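Local structure of neurotoxin (Clostridium botulinum, 2QN0) at residues M228-N232 and F358-Y363; E105-R109 and E353-F358. The protein acts as the zinc-dependent protease light chain of botulinum neurotoxin type C1, which probably cleaves neuronal SNARE proteins and has dual substrate specificity. All blocks are in the same frame, centred on the assembly; numbering follows the deposited sequence.

Contact 1. Residues M228-N232 and F358-Y363. With ZN (zinc ion), chain B.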
loop_
_atom_site.group_PDB
_atom_site.type_symbol
_atom_site.label_atom_id
_atom_site.label_comp_id
_atom_site.label_asym_id
_atom_site.label_seq_id
_atom_site.Cartn_x
_atom_site.Cartn_y
_atom_site.Cartn_z
ATOM N N MET A 228 0.226 5.001 4.465
ATOM C CA MET A 228 -1.212 5.047 4.201
ATOM C C MET A 228 -1.491 5.364 2.737
ATOM O O MET A 228 -2.473 4.885 2.174
ATOM C CB MET A 228 -1.897 6.071 5.106
ATOM C CG MET A 228 -2.005 5.603 6.559
ATOM S SD MET A 228 -2.796 6.793 7.646
ATOM C CE MET A 228 -4.522 6.359 7.435
ATOM N N HIS A 229 -0.630 6.170 2.123
ATOM C CA HIS A 229 -0.796 6.498 0.709
ATOM C C HIS A 229 -0.772 5.197 -0.096
ATOM O O HIS A 229 -1.624 4.980 -0.964
ATOM C CB HIS A 229 0.328 7.426 0.235
ATOM C CG HIS A 229 0.332 7.664 -1.243
ATOM N ND1 HIS A 229 -0.118 8.837 -1.810
ATOM C CD2 HIS A 229 0.725 6.876 -2.272
ATOM C CE1 HIS A 229 0.002 8.763 -3.124
ATOM N NE2 HIS A 229 0.510 7.583 -3.429
ATOM N N GLU A 230 0.194 4.322 0.189
ATOM C CA GLU A 230 0.274 3.053 -0.528
ATOM C C GLU A 230 -0.902 2.149 -0.157
ATOM O O GLU A 230 -1.384 1.380 -0.990
ATOM C CB GLU A 230 1.599 2.327 -0.233
ATOM C CG GLU A 230 2.862 3.050 -0.729
ATOM C CD GLU A 230 2.786 3.483 -2.191
ATOM O OE1 GLU A 230 2.344 2.683 -3.048
ATOM O OE2 GLU A 230 3.188 4.627 -2.487
ATOM N N LEU A 231 -1.369 2.231 1.087
ATOM C CA LEU A 231 -2.512 1.414 1.495
ATOM C C LEU A 231 -3.743 1.819 0.677
ATOM O O LEU A 231 -4.659 1.021 0.479
ATOM C CB LEU A 231 -2.792 1.568 2.997
ATOM C CG LEU A 231 -1.710 1.000 3.934
ATOM C CD1 LEU A 231 -2.134 1.210 5.390
ATOM C CD2 LEU A 231 -1.504 -0.491 3.657
ATOM N N ASN A 232 -3.767 3.063 0.201
ATOM C CA ASN A 232 -4.891 3.509 -0.623
ATOM C C ASN A 232 -4.842 2.789 -1.965
ATOM O O ASN A 232 -5.880 2.406 -2.506
ATOM C CB ASN A 232 -4.855 5.025 -0.826
ATOM C CG ASN A 232 -5.164 5.780 0.450
ATOM O OD1 ASN A 232 -5.760 5.227 1.376
ATOM N ND2 ASN A 232 -4.777 7.049 0.503
ATOM N N PHE A 358 -10.900 7.848 1.728
ATOM C CA PHE A 358 -9.667 7.165 2.107
ATOM C C PHE A 358 -8.572 7.712 1.196
ATOM O O PHE A 358 -8.179 7.065 0.222
ATOM C CB PHE A 358 -9.819 5.656 1.911
ATOM C CG PHE A 358 -10.644 4.989 2.979
ATOM C CD1 PHE A 358 -10.120 4.781 4.251
ATOM C CD2 PHE A 358 -11.950 4.589 2.721
ATOM C CE1 PHE A 358 -10.885 4.183 5.252
ATOM C CE2 PHE A 358 -12.727 3.990 3.716
ATOM C CZ PHE A 358 -12.191 3.787 4.985
ATOM N N THR A 359 -8.093 8.915 1.518
ATOM C CA THR A 359 -7.059 9.580 0.728
ATOM C C THR A 359 -5.989 10.192 1.630
ATOM O O THR A 359 -6.262 10.552 2.773
ATOM C CB THR A 359 -7.647 10.732 -0.120
ATOM O OG1 THR A 359 -8.112 11.770 0.752
ATOM C CG2 THR A 359 -8.812 10.233 -0.975
ATOM N N GLU A 360 -4.777 10.315 1.100
ATOM C CA GLU A 360 -3.661 10.898 1.849
ATOM C C GLU A 360 -4.023 12.297 2.357
ATOM O O GLU A 360 -3.775 12.645 3.516
ATOM C CB GLU A 360 -2.432 10.998 0.947
ATOM C CG GLU A 360 -1.182 11.515 1.650
ATOM C CD GLU A 360 -0.048 11.791 0.682
ATOM O OE1 GLU A 360 0.127 10.994 -0.266
ATOM O OE2 GLU A 360 0.674 12.794 0.875
ATOM N N PHE A 361 -4.601 13.095 1.466
ATOM C CA PHE A 361 -5.013 14.460 1.770
ATOM C C PHE A 361 -5.945 14.511 2.982
ATOM O O PHE A 361 -5.804 15.369 3.854
ATOM C CB PHE A 361 -5.725 15.059 0.553
ATOM C CG PHE A 361 -6.005 16.529 0.675
ATOM C CD1 PHE A 361 -5.022 17.465 0.364
ATOM C CD2 PHE A 361 -7.245 16.978 1.112
ATOM C CE1 PHE A 361 -5.273 18.831 0.488
ATOM C CE2 PHE A 361 -7.505 18.340 1.238
ATOM C CZ PHE A 361 -6.516 19.267 0.925
ATOM N N ASN A 362 -6.903 13.592 3.028
ATOM C CA ASN A 362 -7.854 13.546 4.131
ATOM C C ASN A 362 -7.160 13.065 5.404
ATOM O O ASN A 362 -7.424 13.578 6.491
ATOM C CB ASN A 362 -9.027 12.626 3.766
ATOM C CG ASN A 362 -10.215 12.789 4.696
ATOM O OD1 ASN A 362 -10.434 13.864 5.261
ATOM N ND2 ASN A 362 -11.005 11.725 4.843
ATOM N N TYR A 363 -6.260 12.094 5.276
ATOM C CA TYR A 363 -5.556 11.593 6.457
ATOM C C TYR A 363 -4.742 12.703 7.126
ATOM O O TYR A 363 -4.698 12.789 8.352
ATOM C CB TYR A 363 -4.612 10.436 6.101
ATOM C CG TYR A 363 -5.276 9.257 5.420
ATOM C CD1 TYR A 363 -6.596 8.903 5.708
ATOM C CD2 TYR A 363 -4.571 8.476 4.505
ATOM C CE1 TYR A 363 -7.196 7.800 5.094
ATOM C CE2 TYR A 363 -5.157 7.374 3.895
ATOM C CZ TYR A 363 -6.470 7.043 4.192
ATOM O OH TYR A 363 -7.049 5.951 3.580
HETATM ZN ZN ZN B . 0.951 6.452 -5.141
HETATM O O HOH W 1 2.809 5.557 -4.861
#
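His229 ND1 donates to Glu360 OE1 at 2.7 Å, the first of two hydrogen bonds between helix 223-238 and the start of helix 360-366. The carboxylate oxygen sits at the edge of the imidazole but 25° out of its plane, and the ring approaches it nearly along the C-O bond. The chain of Glu360 is fully extended, with CG anti to the backbone N (chi1 -176°), which carries OE1 across to the ring. Its other oxygen, OE2, is held by a salt bridge to Arg372 and a hydrogen bond from Asn371, so both carboxylate oxygens are held.

In the second bond, Tyr363 OH donates to Asn232 OD1 at 2.7 Å, in the carbonyl plane and on a lone pair. Asn232 ND2 donates to Ala272 O, which sets the amide's rotation and places OD1 toward the phenol. This puts OD1 3.2 Å from Phe358 O, a meeting of two acceptors.

The metal lies at the far side of the imidazole: His229 NE2 binds zinc at 2.1 Å, and His233 and Glu269 complete the protein ligands. This is the HExxH zinc site of the clostridial neurotoxin proteases, with Glu360 in the second shell, where its bond to ND1 probably orients the first histidine. The zinc-bound water donates to Glu230 OE2, its O 2.6 Å away.

Apolar contact is made by Met228, whose bent end lays CE over the Tyr363 ring, 3.5 Å from its centroid and only 6° off the normal, a CH-pi contact; SD makes an oblique Met-aromatic approach. Thr359 O covers the opposite face of the ring. Thr359 is also the N-cap of the following helix, its OG1 accepting from Asn362 N at 3.2 Å.

Contact 2. Residues E105-R109 and E353-F358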
loop_
_atom_site.group_PDB
_atom_site.type_symbol
_atom_site.label_atom_id
_atom_site.label_comp_id
_atom_site.label_asym_id
_atom_site.label_seq_id
_atom_site.Cartn_x
_atom_site.Cartn_y
_atom_site.Cartn_z
ATOM N N GLU A 105 -10.469 1.630 10.301
ATOM C CA GLU A 105 -11.353 1.127 9.250
ATOM C C GLU A 105 -10.539 0.698 8.031
ATOM O O GLU A 105 -10.835 -0.321 7.404
ATOM C CB GLU A 105 -12.375 2.198 8.856
ATOM C CG GLU A 105 -13.412 1.748 7.829
ATOM C CD GLU A 105 -14.243 0.558 8.296
ATOM O OE1 GLU A 105 -14.556 0.478 9.503
ATOM O OE2 GLU A 105 -14.598 -0.292 7.449
ATOM N N LEU A 106 -9.516 1.479 7.693
ATOM C CA LEU A 106 -8.651 1.159 6.560
ATOM C C LEU A 106 -8.001 -0.205 6.790
ATOM O O LEU A 106 -8.016 -1.076 5.915
ATOM C CB LEU A 106 -7.567 2.234 6.410
ATOM C CG LEU A 106 -6.483 2.016 5.351
ATOM C CD1 LEU A 106 -7.112 1.984 3.955
ATOM C CD2 LEU A 106 -5.457 3.134 5.449
ATOM N N ILE A 107 -7.435 -0.392 7.978
ATOM C CA ILE A 107 -6.787 -1.656 8.313
ATOM C C ILE A 107 -7.799 -2.801 8.351
ATOM O O ILE A 107 -7.529 -3.904 7.870
ATOM C CB ILE A 107 -6.064 -1.556 9.677
ATOM C CG1 ILE A 107 -4.933 -0.528 9.578
ATOM C CG2 ILE A 107 -5.503 -2.918 10.080
ATOM C CD1 ILE A 107 -4.276 -0.180 10.911
ATOM N N TYR A 108 -8.968 -2.537 8.922
ATOM C CA TYR A 108 -10.006 -3.555 9.009
ATOM C C TYR A 108 -10.381 -4.063 7.619
ATOM O O TYR A 108 -10.422 -5.269 7.372
ATOM C CB TYR A 108 -11.252 -2.985 9.690
ATOM C CG TYR A 108 -12.422 -3.941 9.682
ATOM C CD1 TYR A 108 -12.465 -5.031 10.550
ATOM C CD2 TYR A 108 -13.462 -3.788 8.765
ATOM C CE1 TYR A 108 -13.518 -5.949 10.504
ATOM C CE2 TYR A 108 -14.515 -4.699 8.709
ATOM C CZ TYR A 108 -14.535 -5.775 9.580
ATOM O OH TYR A 108 -15.569 -6.683 9.519
ATOM N N ARG A 109 -10.657 -3.141 6.705
ATOM C CA ARG A 109 -11.044 -3.539 5.357
ATOM C C ARG A 109 -9.954 -4.315 4.633
ATOM O O ARG A 109 -10.209 -5.381 4.074
ATOM C CB ARG A 109 -11.453 -2.309 4.542
ATOM C CG ARG A 109 -12.646 -1.583 5.145
ATOM C CD ARG A 109 -13.188 -0.504 4.229
ATOM N NE ARG A 109 -14.201 0.294 4.914
ATOM C CZ ARG A 109 -14.994 1.179 4.320
ATOM N NH1 ARG A 109 -14.902 1.387 3.014
ATOM N NH2 ARG A 109 -15.871 1.867 5.039
ATOM N N GLU A 353 -16.233 6.510 -1.040
ATOM C CA GLU A 353 -15.382 6.259 0.121
ATOM C C GLU A 353 -13.975 5.872 -0.316
ATOM O O GLU A 353 -12.984 6.441 0.141
ATOM C CB GLU A 353 -15.949 5.114 0.962
ATOM C CG GLU A 353 -17.062 5.496 1.912
ATOM C CD GLU A 353 -17.654 4.284 2.600
ATOM O OE1 GLU A 353 -16.885 3.346 2.910
ATOM O OE2 GLU A 353 -18.880 4.272 2.837
ATOM N N LEU A 354 -13.903 4.888 -1.206
ATOM C CA LEU A 354 -12.631 4.367 -1.697
ATOM C C LEU A 354 -11.758 5.340 -2.478
ATOM O O LEU A 354 -10.535 5.205 -2.477
ATOM C CB LEU A 354 -12.885 3.133 -2.568
ATOM C CG LEU A 354 -13.599 1.969 -1.880
ATOM C CD1 LEU A 354 -13.879 0.875 -2.892
ATOM C CD2 LEU A 354 -12.726 1.440 -0.738
ATOM N N THR A 355 -12.376 6.319 -3.134
ATOM C CA THR A 355 -11.625 7.267 -3.951
ATOM C C THR A 355 -11.524 8.696 -3.437
ATOM O O THR A 355 -10.644 9.443 -3.872
ATOM C CB THR A 355 -12.211 7.337 -5.378
ATOM O OG1 THR A 355 -13.591 7.721 -5.306
ATOM C CG2 THR A 355 -12.096 5.989 -6.071
ATOM N N GLN A 356 -12.407 9.086 -2.526
ATOM C CA GLN A 356 -12.377 10.450 -2.020
ATOM C C GLN A 356 -12.304 10.635 -0.510
ATOM O O GLN A 356 -11.994 11.729 -0.043
ATOM C CB GLN A 356 -13.565 11.228 -2.599
ATOM C CG GLN A 356 -13.480 11.349 -4.114
ATOM C CD GLN A 356 -14.460 12.347 -4.695
ATOM O OE1 GLN A 356 -14.743 13.379 -4.091
ATOM N NE2 GLN A 356 -14.967 12.052 -5.886
ATOM N N ILE A 357 -12.576 9.580 0.257
ATOM C CA ILE A 357 -12.505 9.677 1.714
ATOM C C ILE A 357 -11.210 9.038 2.228
ATOM O O ILE A 357 -10.512 9.609 3.065
ATOM C CB ILE A 357 -13.718 9.003 2.373
ATOM C CG1 ILE A 357 -14.996 9.737 1.953
ATOM C CG2 ILE A 357 -13.567 9.023 3.891
ATOM C CD1 ILE A 357 -16.263 9.184 2.574
ATOM N N PHE A 358 -10.900 7.848 1.728
ATOM C CA PHE A 358 -9.667 7.165 2.107
ATOM C C PHE A 358 -8.572 7.712 1.196
ATOM O O PHE A 358 -8.179 7.065 0.222
ATOM C CB PHE A 358 -9.819 5.656 1.911
ATOM C CG PHE A 358 -10.644 4.989 2.979
ATOM C CD1 PHE A 358 -10.120 4.781 4.251
ATOM C CD2 PHE A 358 -11.950 4.589 2.721
ATOM C CE1 PHE A 358 -10.885 4.183 5.252
ATOM C CE2 PHE A 358 -12.727 3.990 3.716
ATOM C CZ PHE A 358 -12.191 3.787 4.985
#
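Arg109 reaches from the 105-109 helix to Glu353 with the end of its guanidinium: NH1 and NH2 both donate to the single oxygen OE1, NH2 at 2.8 Å from it. OE1 lies in the guanidinium plane, while the carboxylate itself is turned 56° against that plane. NH1 meets OE1 nearly in line with the C-O bond, whereas NH2 comes from the syn side, tilted out of the carboxylate plane. The remaining nitrogen is used within the helix: Arg109 NE donates to Glu105 OE2 at 2.6 Å in a nearly straight bond of 170°, on the anti lone pair. A bend at the second torsion of Glu105 brings OE2 alongside the arginine one turn later.

Pinned in its plane from two edges, the guanidinium turns one face to Phe358, whose CE2 lies 3.5 Å from NH1. The two planes stand 63° apart, so the groups are not stacked. Around the rest of the ring, Glu105 CG sits at the edge, 3.7 Å from Phe358 CZ, and Leu106 slides past with CB 4.0 Å from CE1.

Glu353 OE2 makes a salt bridge with Arg331, which places this carboxylate between two arginines and probably balances their like charges. The backbone carbonyl of Glu353 accepts from both Ile357 N and Phe358 N; the bond from Phe358 N closes a wider pi-type turn. The arrangement is a Glu-Arg-Glu salt-bridge network, with an i to i+4 pair in one helix joined to a second helix beside a buried phenylalanine, in the helical part of the neurotoxin protease fold.

The two contacts have their centres 8 Å apart and share Phe358, in the short link between helix 344-357 and helix 360-366; its carbonyl oxygen lies by Asn232 in contact 1, while most of its ring packs in contact 2. A probable hydrogen bond from Asn362 ND2 to Ile357 O, 2.8 Å long, spans this corner. Leu106 is the other joint: its CD2 packs 3.7 Å from Tyr363 OH, 3.8 Å from Leu231 CD1 and 3.9 Å from Met228 CE. Contact 1 supplies a zinc ligand directly. Contact 2, which involves helix 101-112, is farther from the metal, with the side chain of Leu106 about 13 Å from the zinc ion.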